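Local coordinates for protein class B carbapenemase GOB-18 (Elizabethkingia meningoseptica, PDB 5K0W) that probably hydrolyses beta-lactam antibiotics, carbapenems among them, at an active site that holds two zinc ions, at residues E30-Y35 / T70-P75; I76-I81 / F86-I91; I183-T186 / R191-R194; G227-L232 / Q270-L275. All coordinates share one frame; numbering follows the deposited sequence.

Contact 1. Residues E30-Y35 / T70-P75; sequences EWNQAY and TAESFP
Thr70 meets two consecutive residues of the loop before strand 38-41 with two different branches. Its hydroxyl OG1 donates to the amide oxygen OD1 of Asn32 across 2.7 Å, arriving almost in line with the C=O bond (164°), while its methyl CG2 lies obliquely against the six-membered part of the Trp31 indole, 4.2 Å from CE3. With OG1 held between the backbone N and the carbonyl carbon (chi1 61°), CG2 falls anti to the carbonyl carbon, which turns the hydroxyl to Asn32 and the methyl to Trp31. The chain then bends through a type I turn from Thr70 to Ser73, and Glu72, within that turn, comes back toward the same asparagine. Its CG sits 3.3 Å from Asn32 OD1, and the bend at chi2 lays the carboxylate flat over the amide, their planes only 6° apart. The stacking brings Glu72 OE1 to 3.5 Å from Asn32 ND2. At Ser73 the backbone N closes the turn on the carbonyl of Thr70. Trp31 also touches Asp102 and His241, both ligands of one zinc ion, so the loop packs beside the metal site. The chemistry is therefore that of one directed bond beside one stacked contact and one methyl against the indole: the carboxylate lies over the whole Asn32 amide, and the nearby carboxylate of Glu23 would probably disfavour a charge on Glu72.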
loop_
_atom_site.group_PDB
_atom_site.type_symbol
_atom_site.label_atom_id
_atom_site.label_comp_id
_atom_site.label_asym_id
_atom_site.label_seq_id
_atom_site.Cartn_x
_atom_site.Cartn_y
_atom_site.Cartn_z
ATOM N N GLU A 30 1.886 -11.748 12.547
ATOM C CA GLU A 30 1.105 -11.762 11.300
ATOM C C GLU A 30 1.785 -11.060 10.106
ATOM O O GLU A 30 1.412 -11.318 8.964
ATOM C CB GLU A 30 -0.306 -11.177 11.533
ATOM C CG GLU A 30 -1.149 -11.936 12.545
ATOM C CD GLU A 30 -2.634 -11.618 12.551
ATOM O OE1 GLU A 30 -3.004 -10.445 12.307
ATOM O OE2 GLU A 30 -3.430 -12.541 12.840
ATOM N N TRP A 31 2.768 -10.192 10.368
ATOM C CA TRP A 31 3.464 -9.441 9.327
ATOM C C TRP A 31 4.374 -10.279 8.451
ATOM O O TRP A 31 4.450 -10.033 7.241
ATOM C CB TRP A 31 4.241 -8.271 9.940
ATOM C CG TRP A 31 3.379 -7.097 10.317
ATOM C CD1 TRP A 31 2.022 -7.087 10.504
ATOM C CD2 TRP A 31 3.832 -5.772 10.594
ATOM N NE1 TRP A 31 1.605 -5.833 10.868
ATOM C CE2 TRP A 31 2.696 -5.007 10.949
ATOM C CE3 TRP A 31 5.100 -5.162 10.617
ATOM C CZ2 TRP A 31 2.785 -3.652 11.282
ATOM C CZ3 TRP A 31 5.188 -3.822 10.959
ATOM C CH2 TRP A 31 4.039 -3.075 11.263
ATOM N N ASN A 32 5.078 -11.252 9.066
ATOM C CA ASN A 32 6.021 -12.149 8.382
ATOM C C ASN A 32 5.434 -13.544 8.204
ATOM O O ASN A 32 6.091 -14.423 7.663
ATOM C CB ASN A 32 7.357 -12.196 9.136
ATOM C CG ASN A 32 7.856 -10.837 9.555
ATOM O OD1 ASN A 32 7.960 -9.910 8.740
ATOM N ND2 ASN A 32 8.145 -10.684 10.840
ATOM N N GLN A 33 4.192 -13.734 8.642
ATOM C CA GLN A 33 3.456 -14.991 8.557
ATOM C C GLN A 33 2.948 -15.192 7.130
ATOM O O GLN A 33 2.368 -14.267 6.551
ATOM C CB GLN A 33 2.289 -14.959 9.561
ATOM C CG GLN A 33 1.706 -16.312 9.914
ATOM C CD GLN A 33 0.297 -16.180 10.432
ATOM O OE1 GLN A 33 0.001 -15.399 11.346
ATOM N NE2 GLN A 33 -0.600 -16.959 9.869
ATOM N N ALA A 34 3.159 -16.395 6.566
ATOM C CA ALA A 34 2.751 -16.723 5.198
ATOM C C ALA A 34 1.240 -16.793 5.028
ATOM O O ALA A 34 0.520 -17.186 5.948
ATOM C CB ALA A 34 3.376 -18.034 4.758
ATOM N N TYR A 35 0.772 -16.417 3.842
ATOM C CA TYR A 35 -0.626 -16.473 3.449
ATOM C C TYR A 35 -0.681 -16.930 2.002
ATOM O O TYR A 35 0.068 -16.427 1.161
ATOM C CB TYR A 35 -1.320 -15.115 3.626
ATOM C CG TYR A 35 -2.823 -15.179 3.459
ATOM C CD1 TYR A 35 -3.646 -15.548 4.517
ATOM C CD2 TYR A 35 -3.422 -14.863 2.251
ATOM C CE1 TYR A 35 -5.027 -15.629 4.369
ATOM C CE2 TYR A 35 -4.802 -14.938 2.090
ATOM C CZ TYR A 35 -5.601 -15.319 3.155
ATOM O OH TYR A 35 -6.965 -15.389 3.027
ATOM N N THR A 70 7.742 -6.496 4.814
ATOM C CA THR A 70 9.067 -6.250 5.428
ATOM C C THR A 70 10.179 -6.872 4.576
ATOM O O THR A 70 9.889 -7.377 3.494
ATOM C CB THR A 70 9.109 -6.780 6.868
ATOM O OG1 THR A 70 8.871 -8.188 6.855
ATOM C CG2 THR A 70 8.135 -6.069 7.790
ATOM N N ALA A 71 11.450 -6.839 5.047
ATOM C CA ALA A 71 12.594 -7.434 4.327
ATOM C C ALA A 71 12.403 -8.930 4.107
ATOM O O ALA A 71 12.612 -9.415 2.998
ATOM C CB ALA A 71 13.887 -7.187 5.082
ATOM N N GLU A 72 11.957 -9.643 5.144
ATOM C CA GLU A 72 11.717 -11.086 5.107
ATOM C C GLU A 72 10.465 -11.531 4.296
ATOM O O GLU A 72 10.218 -12.729 4.162
ATOM C CB GLU A 72 11.799 -11.712 6.522
ATOM C CG GLU A 72 10.830 -11.146 7.543
ATOM C CD GLU A 72 11.339 -9.962 8.342
ATOM O OE1 GLU A 72 11.400 -10.090 9.587
ATOM O OE2 GLU A 72 11.639 -8.901 7.742
ATOM N N SER A 73 9.704 -10.563 3.747
ATOM C CA SER A 73 8.522 -10.844 2.931
ATOM C C SER A 73 8.929 -11.117 1.472
ATOM O O SER A 73 8.113 -11.618 0.687
ATOM C CB SER A 73 7.544 -9.677 2.982
ATOM O OG SER A 73 7.962 -8.685 2.062
ATOM N N PHE A 74 10.194 -10.801 1.109
ATOM C CA PHE A 74 10.756 -11.013 -0.228
ATOM C C PHE A 74 10.656 -12.473 -0.705
ATOM O O PHE A 74 10.071 -12.668 -1.773
ATOM C CB PHE A 74 12.196 -10.484 -0.335
ATOM C CG PHE A 74 12.799 -10.542 -1.717
ATOM C CD1 PHE A 74 12.149 -9.961 -2.804
ATOM C CD2 PHE A 74 14.048 -11.112 -1.924
ATOM C CE1 PHE A 74 12.732 -9.966 -4.074
ATOM C CE2 PHE A 74 14.634 -11.106 -3.192
ATOM C CZ PHE A 74 13.968 -10.540 -4.259
ATOM N N PRO A 75 11.154 -13.511 0.037
ATOM C CA PRO A 75 10.979 -14.889 -0.440
ATOM C C PRO A 75 9.509 -15.309 -0.527
ATOM O O PRO A 75 9.154 -16.008 -1.477
ATOM C CB PRO A 75 11.731 -15.723 0.597
ATOM C CG PRO A 75 11.795 -14.888 1.799
ATOM C CD PRO A 75 11.897 -13.493 1.317
#

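Contact 2. Residues I76-I81 / F86-I91; sequences IIKANI and FNYKDI
The carbonyl oxygen of Ile81, near the end of helix 73-83, accepts the backbone N-H of Phe86 at 3.1 Å. The bond is moderately bent (151° at the hydrogen), and the donor stands tilted 29° from the carbonyl plane. This link ties the chain after the helix back to it, beside the place where the side chains meet. Ile81 uses both branches there. CG2, lying anti to the backbone N, rests 3.9 Å from Phe86 CB and also against the backbone at Tyr88, whereas CD1 reaches deeper, to 3.9 Å from Ile91 CD1. One helical turn earlier, Lys78 lays its aliphatic chain across the Tyr88 ring: CG is over the centre at 3.6 Å, a CH-pi contact only 11° off the normal, and CD and CE continue toward the phenol end. The opposite face meets CG of Lys89 too, but offset toward the rim. The ammonium of Lys78 goes on to a salt bridge with Glu113 of helix 107-114. Asn87 OD1 accepts from Lys89 N, an Asx turn, as the chain enters its short 3-10 segment. The arrangement belongs to a beta-alpha-beta crossover: helix 73-83 connects the neighbouring parallel strands 62-66 and 91-95, and its exit loop folds against it before the second strand begins.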
loop_
_atom_site.group_PDB
_atom_site.type_symbol
_atom_site.label_atom_id
_atom_site.label_comp_id
_atom_site.label_asym_id
_atom_site.label_seq_id
_atom_site.Cartn_x
_atom_site.Cartn_y
_atom_site.Cartn_z
ATOM N N ILE A 76 8.657 -14.840 0.434
ATOM C CA ILE A 76 7.213 -15.105 0.516
ATOM C C ILE A 76 6.461 -14.587 -0.717
ATOM O O ILE A 76 5.717 -15.351 -1.325
ATOM C CB ILE A 76 6.589 -14.575 1.840
ATOM C CG1 ILE A 76 7.168 -15.310 3.073
ATOM C CG2 ILE A 76 5.038 -14.678 1.808
ATOM C CD1 ILE A 76 6.863 -14.646 4.434
ATOM N N ILE A 77 6.638 -13.294 -1.072
ATOM C CA ILE A 77 5.962 -12.679 -2.224
ATOM C C ILE A 77 6.387 -13.362 -3.501
ATOM O O ILE A 77 5.533 -13.700 -4.317
ATOM C CB ILE A 77 6.075 -11.130 -2.250
ATOM C CG1 ILE A 77 5.366 -10.541 -1.018
ATOM C CG2 ILE A 77 5.484 -10.525 -3.547
ATOM C CD1 ILE A 77 5.880 -9.289 -0.545
ATOM N N LYS A 78 7.688 -13.637 -3.633
ATOM C CA LYS A 78 8.256 -14.331 -4.789
ATOM C C LYS A 78 7.630 -15.713 -4.944
ATOM O O LYS A 78 7.228 -16.064 -6.049
ATOM C CB LYS A 78 9.777 -14.419 -4.661
ATOM C CG LYS A 78 10.500 -13.618 -5.734
ATOM C CD LYS A 78 11.904 -13.241 -5.332
ATOM C CE LYS A 78 12.888 -14.380 -5.261
ATOM N NZ LYS A 78 14.060 -14.035 -4.410
ATOM N N ALA A 79 7.466 -16.439 -3.826
ATOM C CA ALA A 79 6.878 -17.780 -3.768
ATOM C C ALA A 79 5.387 -17.747 -4.107
ATOM O O ALA A 79 4.906 -18.638 -4.823
ATOM C CB ALA A 79 7.088 -18.385 -2.388
ATOM N N ASN A 80 4.665 -16.725 -3.591
ATOM C CA ASN A 80 3.234 -16.504 -3.824
ATOM C C ASN A 80 2.979 -16.218 -5.309
ATOM O O ASN A 80 2.046 -16.790 -5.883
ATOM C CB ASN A 80 2.700 -15.358 -2.948
ATOM C CG ASN A 80 2.486 -15.695 -1.482
ATOM O OD1 ASN A 80 2.564 -16.848 -1.055
ATOM N ND2 ASN A 80 2.179 -14.684 -0.673
ATOM N N ILE A 81 3.834 -15.371 -5.940
ATOM C CA ILE A 81 3.734 -15.041 -7.366
ATOM C C ILE A 81 3.849 -16.320 -8.204
ATOM O O ILE A 81 2.986 -16.549 -9.053
ATOM C CB ILE A 81 4.702 -13.908 -7.797
ATOM C CG1 ILE A 81 4.286 -12.564 -7.123
ATOM C CG2 ILE A 81 4.738 -13.778 -9.336
ATOM C CD1 ILE A 81 5.274 -11.388 -7.220
ATOM N N PHE A 86 2.536 -17.207 -12.077
ATOM C CA PHE A 86 3.126 -16.000 -12.676
ATOM C C PHE A 86 4.613 -15.851 -12.389
ATOM O O PHE A 86 5.128 -16.445 -11.437
ATOM C CB PHE A 86 2.364 -14.731 -12.286
ATOM C CG PHE A 86 0.875 -14.793 -12.521
ATOM C CD1 PHE A 86 0.354 -14.758 -13.809
ATOM C CD2 PHE A 86 -0.011 -14.847 -11.452
ATOM C CE1 PHE A 86 -1.023 -14.823 -14.023
ATOM C CE2 PHE A 86 -1.388 -14.880 -11.665
ATOM C CZ PHE A 86 -1.885 -14.878 -12.950
ATOM N N ASN A 87 5.307 -15.078 -13.242
ATOM C CA ASN A 87 6.737 -14.845 -13.104
ATOM C C ASN A 87 7.010 -13.448 -12.535
ATOM O O ASN A 87 6.640 -12.451 -13.152
ATOM C CB ASN A 87 7.451 -15.063 -14.456
ATOM C CG ASN A 87 8.984 -15.102 -14.418
ATOM O OD1 ASN A 87 9.633 -15.079 -13.361
ATOM N ND2 ASN A 87 9.608 -15.185 -15.591
ATOM N N TYR A 88 7.668 -13.377 -11.359
ATOM C CA TYR A 88 8.045 -12.110 -10.727
ATOM C C TYR A 88 9.047 -11.324 -11.607
ATOM O O TYR A 88 9.118 -10.106 -11.503
ATOM C CB TYR A 88 8.593 -12.349 -9.303
ATOM C CG TYR A 88 10.063 -12.709 -9.252
ATOM C CD1 TYR A 88 10.500 -13.990 -9.573
ATOM C CD2 TYR A 88 11.016 -11.773 -8.863
ATOM C CE1 TYR A 88 11.853 -14.324 -9.533
ATOM C CE2 TYR A 88 12.370 -12.093 -8.822
ATOM C CZ TYR A 88 12.785 -13.371 -9.155
ATOM O OH TYR A 88 14.121 -13.682 -9.102
ATOM N N LYS A 89 9.790 -12.015 -12.493
ATOM C CA LYS A 89 10.765 -11.397 -13.413
ATOM C C LYS A 89 10.066 -10.555 -14.502
ATOM O O LYS A 89 10.727 -9.839 -15.256
ATOM C CB LYS A 89 11.668 -12.471 -14.050
ATOM C CG LYS A 89 12.456 -13.327 -13.054
ATOM C CD LYS A 89 13.847 -12.793 -12.750
ATOM C CE LYS A 89 14.780 -13.926 -12.381
ATOM N NZ LYS A 89 16.092 -13.435 -11.886
ATOM N N ASP A 90 8.724 -10.655 -14.564
ATOM C CA ASP A 90 7.854 -9.942 -15.488
ATOM C C ASP A 90 7.189 -8.739 -14.834
ATOM O O ASP A 90 6.339 -8.106 -15.463
ATOM C CB ASP A 90 6.819 -10.888 -16.104
ATOM C CG ASP A 90 7.398 -11.974 -16.994
ATOM O OD1 ASP A 90 8.456 -11.726 -17.633
ATOM O OD2 ASP A 90 6.759 -13.045 -17.108
ATOM N N ILE A 91 7.574 -8.409 -13.578
ATOM C CA ILE A 91 7.084 -7.206 -12.908
ATOM C C ILE A 91 7.782 -6.050 -13.623
ATOM O O ILE A 91 9.013 -5.967 -13.630
ATOM C CB ILE A 91 7.334 -7.185 -11.378
ATOM C CG1 ILE A 91 6.583 -8.345 -10.665
ATOM C CG2 ILE A 91 6.934 -5.812 -10.789
ATOM C CD1 ILE A 91 7.127 -8.684 -9.251
#

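Contact 3. Residues I183-T186 / R191-R194; sequences IFET and RKYR
Thr186 and Tyr193 form a hydrogen-bonded pair of this antiparallel hairpin, each serving the other as donor and acceptor. Thr186 N gives its hydrogen to Tyr193 O at 3.0 Å, and Tyr193 N returns one to Thr186 O at 2.8 Å, the second bond being the more bent at its hydrogen (137°). Tyr193 O takes a weaker CA-H contact as well, from Glu185 CA at 3.2 Å. The carbonyl of Lys192 is satisfied from within its own segment, since Arg191 grips it side-on with NE (2.9 Å) and NH1 (3.0 Å), the oxygen lying in the guanidinium plane. Tyr193 CD2 sits against one face of that same guanidinium. Asp235 OD2 takes Arg191 NH1 in a salt bridge and Arg194 N in a hydrogen bond, while Asp188 accepts from Arg191 N and bonds the Tyr193 hydroxyl.

Glu185 and Arg194 are the adjoining non-hydrogen-bonded pair, and their charges do not join; OE1 and NH2 stay 4.4 Å apart. The glutamate chain instead bends at chi2, laying OE1 beside Arg194 CB, and the extended arginine chain carries its guanidinium over Ile183, whose CG1 is centred under one face at 3.7 Å. NE of Arg194 is bonded to the carbonyl of Asp233.

The strands 180-187 and 192-198, bonded again where Phe184 meets Val195, run side by side in the five-stranded sheet, flanked by strand 165-171 beyond Ile183 and strand 236-239 beyond Arg194. Thr186 OG1 meanwhile accepts from Asn43 N, between strands 38-41 and 44-46 of the other sheet.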
loop_
_atom_site.group_PDB
_atom_site.type_symbol
_atom_site.label_atom_id
_atom_site.label_comp_id
_atom_site.label_asym_id
_atom_site.label_seq_id
_atom_site.Cartn_x
_atom_site.Cartn_y
_atom_site.Cartn_z
ATOM N N ILE A 183 -6.824 3.604 -8.043
ATOM C CA ILE A 183 -8.133 3.284 -8.579
ATOM C C ILE A 183 -7.988 2.857 -10.030
ATOM O O ILE A 183 -7.309 3.521 -10.822
ATOM C CB ILE A 183 -9.205 4.395 -8.291
ATOM C CG1 ILE A 183 -10.635 3.887 -8.486
ATOM C CG2 ILE A 183 -8.952 5.719 -9.040
ATOM C CD1 ILE A 183 -11.553 4.324 -7.390
ATOM N N PHE A 184 -8.554 1.694 -10.351
ATOM C CA PHE A 184 -8.488 1.133 -11.697
ATOM C C PHE A 184 -9.652 0.200 -11.972
ATOM O O PHE A 184 -10.321 -0.269 -11.051
ATOM C CB PHE A 184 -7.142 0.407 -11.915
ATOM C CG PHE A 184 -6.994 -0.867 -11.127
ATOM C CD1 PHE A 184 -6.594 -0.836 -9.794
ATOM C CD2 PHE A 184 -7.258 -2.101 -11.714
ATOM C CE1 PHE A 184 -6.478 -2.012 -9.055
ATOM C CE2 PHE A 184 -7.147 -3.280 -10.978
ATOM C CZ PHE A 184 -6.749 -3.230 -9.654
ATOM N N GLU A 185 -9.864 -0.094 -13.246
ATOM C CA GLU A 185 -10.868 -1.047 -13.672
ATOM C C GLU A 185 -10.145 -2.322 -14.076
ATOM O O GLU A 185 -9.025 -2.276 -14.579
ATOM C CB GLU A 185 -11.681 -0.500 -14.861
ATOM C CG GLU A 185 -13.109 -1.032 -14.932
ATOM C CD GLU A 185 -14.217 -0.075 -14.509
ATOM O OE1 GLU A 185 -13.935 0.899 -13.768
ATOM O OE2 GLU A 185 -15.378 -0.307 -14.919
ATOM N N THR A 186 -10.775 -3.455 -13.822
ATOM C CA THR A 186 -10.307 -4.787 -14.209
ATOM C C THR A 186 -11.512 -5.628 -14.582
ATOM O O THR A 186 -12.627 -5.311 -14.169
ATOM C CB THR A 186 -9.376 -5.433 -13.180
ATOM O OG1 THR A 186 -8.831 -6.615 -13.773
ATOM C CG2 THR A 186 -10.073 -5.768 -11.868
ATOM N N ARG A 191 -17.929 -9.584 -15.664
ATOM C CA ARG A 191 -18.083 -8.111 -15.648
ATOM C C ARG A 191 -16.782 -7.317 -15.468
ATOM O O ARG A 191 -15.699 -7.893 -15.363
ATOM C CB ARG A 191 -19.054 -7.720 -14.504
ATOM C CG ARG A 191 -18.766 -8.459 -13.175
ATOM C CD ARG A 191 -19.427 -7.853 -11.958
ATOM N NE ARG A 191 -18.958 -6.490 -11.748
ATOM C CZ ARG A 191 -19.415 -5.672 -10.814
ATOM N NH1 ARG A 191 -18.954 -4.434 -10.730
ATOM N NH2 ARG A 191 -20.336 -6.085 -9.952
ATOM N N LYS A 192 -16.913 -5.980 -15.412
ATOM C CA LYS A 192 -15.850 -5.003 -15.140
ATOM C C LYS A 192 -15.988 -4.639 -13.654
ATOM O O LYS A 192 -17.078 -4.779 -13.087
ATOM C CB LYS A 192 -16.019 -3.736 -16.010
ATOM C CG LYS A 192 -15.647 -3.934 -17.481
ATOM C CD LYS A 192 -15.833 -2.651 -18.290
ATOM C CE LYS A 192 -15.823 -2.867 -19.786
ATOM N NZ LYS A 192 -14.446 -3.083 -20.315
ATOM N N TYR A 193 -14.888 -4.204 -13.015
ATOM C CA TYR A 193 -14.862 -3.835 -11.591
ATOM C C TYR A 193 -13.987 -2.624 -11.383
ATOM O O TYR A 193 -12.811 -2.666 -11.738
ATOM C CB TYR A 193 -14.256 -4.960 -10.722
ATOM C CG TYR A 193 -14.862 -6.332 -10.849
ATOM C CD1 TYR A 193 -14.348 -7.259 -11.748
ATOM C CD2 TYR A 193 -15.876 -6.747 -9.991
ATOM C CE1 TYR A 193 -14.856 -8.556 -11.819
ATOM C CE2 TYR A 193 -16.365 -8.050 -10.026
ATOM C CZ TYR A 193 -15.861 -8.949 -10.950
ATOM O OH TYR A 193 -16.362 -10.224 -10.998
ATOM N N ARG A 194 -14.525 -1.572 -10.754
ATOM C CA ARG A 194 -13.747 -0.391 -10.404
ATOM C C ARG A 194 -13.147 -0.723 -9.037
ATOM O O ARG A 194 -13.863 -0.816 -8.038
ATOM C CB ARG A 194 -14.616 0.878 -10.380
ATOM C CG ARG A 194 -13.859 2.164 -10.041
ATOM C CD ARG A 194 -14.591 3.339 -10.646
ATOM N NE ARG A 194 -14.037 4.642 -10.267
ATOM C CZ ARG A 194 -13.050 5.254 -10.917
ATOM N NH1 ARG A 194 -12.620 6.444 -10.512
ATOM N NH2 ARG A 194 -12.472 4.671 -11.967
#

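Contact 4. Residues G227-L232 / Q270-L275; sequences GVMKKL and QNLNDL
The peptide group joining Met229 to Lys230 is the flat surface on which Leu272 settles. Methyl CD2 of Leu272 stands over one face of it, 3.5 Å from Met229 C and 3.6 Å from Lys230 N, close to perpendicular above the carbonyl carbon. Met229 O, part of the same group, is hydrogen-bonded to the hydroxyl of Tyr268, so the carbonyl that Leu272 overlies has its polar partner from helix 265-284 too. The flanking side chains close round the leucine tip. Met229 CB touches CD2 of Leu272 at 3.7 Å, Met229 SD comes within 4.1 Å of the other methyl, CD1, and Lys230 CG brushes CD2 of Leu272 at 3.8 Å on its way outward. Leucine reaches this position because CG is swung opposite the backbone N (chi1 -166°), sending both methyls across the gap between helices 218-230 and 265-284. Pro201 touches Met229 and Leu272 alike, lining the same apolar patch. Lys230 continues past the leucine toward Glu276, where it makes only a long, weak ion pair. No hydrogen bond links the two segments themselves, so their meeting rests on van der Waals contact, with one branched side chain fitted to backbone and methylene surface.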
loop_
_atom_site.group_PDB
_atom_site.type_symbol
_atom_site.label_atom_id
_atom_site.label_comp_id
_atom_site.label_asym_id
_atom_site.label_seq_id
_atom_site.Cartn_x
_atom_site.Cartn_y
_atom_site.Cartn_z
ATOM N N GLY A 227 -11.886 14.212 3.313
ATOM C CA GLY A 227 -12.816 14.802 2.358
ATOM C C GLY A 227 -12.871 14.030 1.052
ATOM O O GLY A 227 -13.931 13.556 0.649
ATOM N N VAL A 228 -11.721 13.869 0.407
ATOM C CA VAL A 228 -11.557 13.197 -0.886
ATOM C C VAL A 228 -11.911 11.678 -0.845
ATOM O O VAL A 228 -12.526 11.164 -1.783
ATOM C CB VAL A 228 -10.153 13.548 -1.481
ATOM C CG1 VAL A 228 -9.012 12.958 -0.658
ATOM C CG2 VAL A 228 -10.033 13.156 -2.950
ATOM N N MET A 229 -11.587 10.994 0.270
ATOM C CA MET A 229 -11.867 9.563 0.429
ATOM C C MET A 229 -13.365 9.203 0.582
ATOM O O MET A 229 -13.766 8.111 0.178
ATOM C CB MET A 229 -10.985 8.924 1.514
ATOM C CG MET A 229 -9.587 8.587 1.035
ATOM S SD MET A 229 -8.496 7.862 2.288
ATOM C CE MET A 229 -8.752 6.105 1.999
ATOM N N LYS A 230 -14.176 10.104 1.154
ATOM C CA LYS A 230 -15.629 9.918 1.341
ATOM C C LYS A 230 -16.407 10.042 0.023
ATOM O O LYS A 230 -17.528 9.537 -0.072
ATOM C CB LYS A 230 -16.181 10.963 2.336
ATOM C CG LYS A 230 -16.023 10.589 3.814
ATOM C CD LYS A 230 -16.181 11.795 4.750
ATOM C CE LYS A 230 -17.609 12.134 5.132
ATOM N NZ LYS A 230 -17.684 13.351 5.990
ATOM N N LYS A 231 -15.815 10.725 -0.986
ATOM C CA LYS A 231 -16.430 10.986 -2.305
ATOM C C LYS A 231 -15.976 10.039 -3.424
ATOM O O LYS A 231 -16.297 10.281 -4.593
ATOM C CB LYS A 231 -16.275 12.469 -2.749
ATOM C CG LYS A 231 -16.088 13.523 -1.656
ATOM C CD LYS A 231 -16.967 14.778 -1.803
ATOM C CE LYS A 231 -16.365 15.868 -2.663
ATOM N NZ LYS A 231 -16.864 15.813 -4.068
ATOM N N LEU A 232 -15.266 8.951 -3.076
ATOM C CA LEU A 232 -14.775 7.984 -4.063
ATOM C C LEU A 232 -15.873 7.017 -4.492
ATOM O O LEU A 232 -16.719 6.619 -3.670
ATOM C CB LEU A 232 -13.536 7.200 -3.538
ATOM C CG LEU A 232 -12.247 8.003 -3.262
ATOM C CD1 LEU A 232 -11.241 7.178 -2.495
ATOM C CD2 LEU A 232 -11.624 8.550 -4.550
ATOM N N GLN A 270 -17.748 3.175 6.959
ATOM C CA GLN A 270 -17.819 3.062 8.420
ATOM C C GLN A 270 -16.427 3.194 9.035
ATOM O O GLN A 270 -16.262 3.980 9.965
ATOM C CB GLN A 270 -18.509 1.759 8.846
ATOM C CG GLN A 270 -20.031 1.888 8.784
ATOM C CD GLN A 270 -20.770 0.579 8.910
ATOM O OE1 GLN A 270 -20.644 -0.332 8.071
ATOM N NE2 GLN A 270 -21.632 0.501 9.917
ATOM N N ASN A 271 -15.419 2.494 8.463
ATOM C CA ASN A 271 -14.021 2.546 8.895
ATOM C C ASN A 271 -13.450 3.921 8.656
ATOM O O ASN A 271 -12.708 4.410 9.500
ATOM C CB ASN A 271 -13.161 1.510 8.156
ATOM C CG ASN A 271 -13.442 0.088 8.541
ATOM O OD1 ASN A 271 -13.691 -0.232 9.709
ATOM N ND2 ASN A 271 -13.382 -0.800 7.566
ATOM N N LEU A 272 -13.798 4.554 7.518
ATOM C CA LEU A 272 -13.335 5.893 7.168
ATOM C C LEU A 272 -13.856 6.921 8.166
ATOM O O LEU A 272 -13.086 7.766 8.621
ATOM C CB LEU A 272 -13.766 6.239 5.741
ATOM C CG LEU A 272 -13.121 7.428 5.064
ATOM C CD1 LEU A 272 -11.596 7.256 4.946
ATOM C CD2 LEU A 272 -13.693 7.606 3.704
ATOM N N ASN A 273 -15.143 6.824 8.534
ATOM C CA ASN A 273 -15.797 7.716 9.490
ATOM C C ASN A 273 -15.227 7.516 10.903
ATOM O O ASN A 273 -15.094 8.491 11.638
ATOM C CB ASN A 273 -17.329 7.521 9.443
ATOM C CG ASN A 273 -18.115 8.279 10.483
ATOM O OD1 ASN A 273 -18.790 7.687 11.335
ATOM N ND2 ASN A 273 -18.032 9.602 10.452
ATOM N N ASP A 274 -14.858 6.267 11.265
ATOM C CA ASP A 274 -14.259 5.978 12.567
ATOM C C ASP A 274 -12.873 6.585 12.666
ATOM O O ASP A 274 -12.477 7.023 13.743
ATOM C CB ASP A 274 -14.243 4.477 12.870
ATOM C CG ASP A 274 -15.621 3.884 13.112
ATOM O OD1 ASP A 274 -16.457 4.560 13.765
ATOM O OD2 ASP A 274 -15.864 2.742 12.654
ATOM N N LEU A 275 -12.164 6.665 11.526
ATOM C CA LEU A 275 -10.844 7.267 11.429
ATOM C C LEU A 275 -10.943 8.810 11.496
ATOM O O LEU A 275 -10.067 9.451 12.097
ATOM C CB LEU A 275 -10.116 6.770 10.176
ATOM C CG LEU A 275 -9.564 5.338 10.257
ATOM C CD1 LEU A 275 -9.268 4.777 8.889
ATOM C CD2 LEU A 275 -8.317 5.265 11.096
#

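In the fold
Contacts 1 and 2 come first along the chain and share helix 73-83, one at its first residues, the other over its later turns; their centres are 14 Å apart, and Asn32 O packs against Ile76 CD1 between them. Contact 3 follows in the hairpin of the five-stranded sheet, and contact 4 last, where helices 218-230 and 265-284 meet. Contacts 3 and 4 approach to about 5 Å between nearest atoms without touching, whereas contacts 2 and 4, with centres about 33 Å apart, lie on opposite sides of the chain's centre. Together they sample both halves of the layered metallo-beta-lactamase fold, with contact 1 nearest the zinc ions.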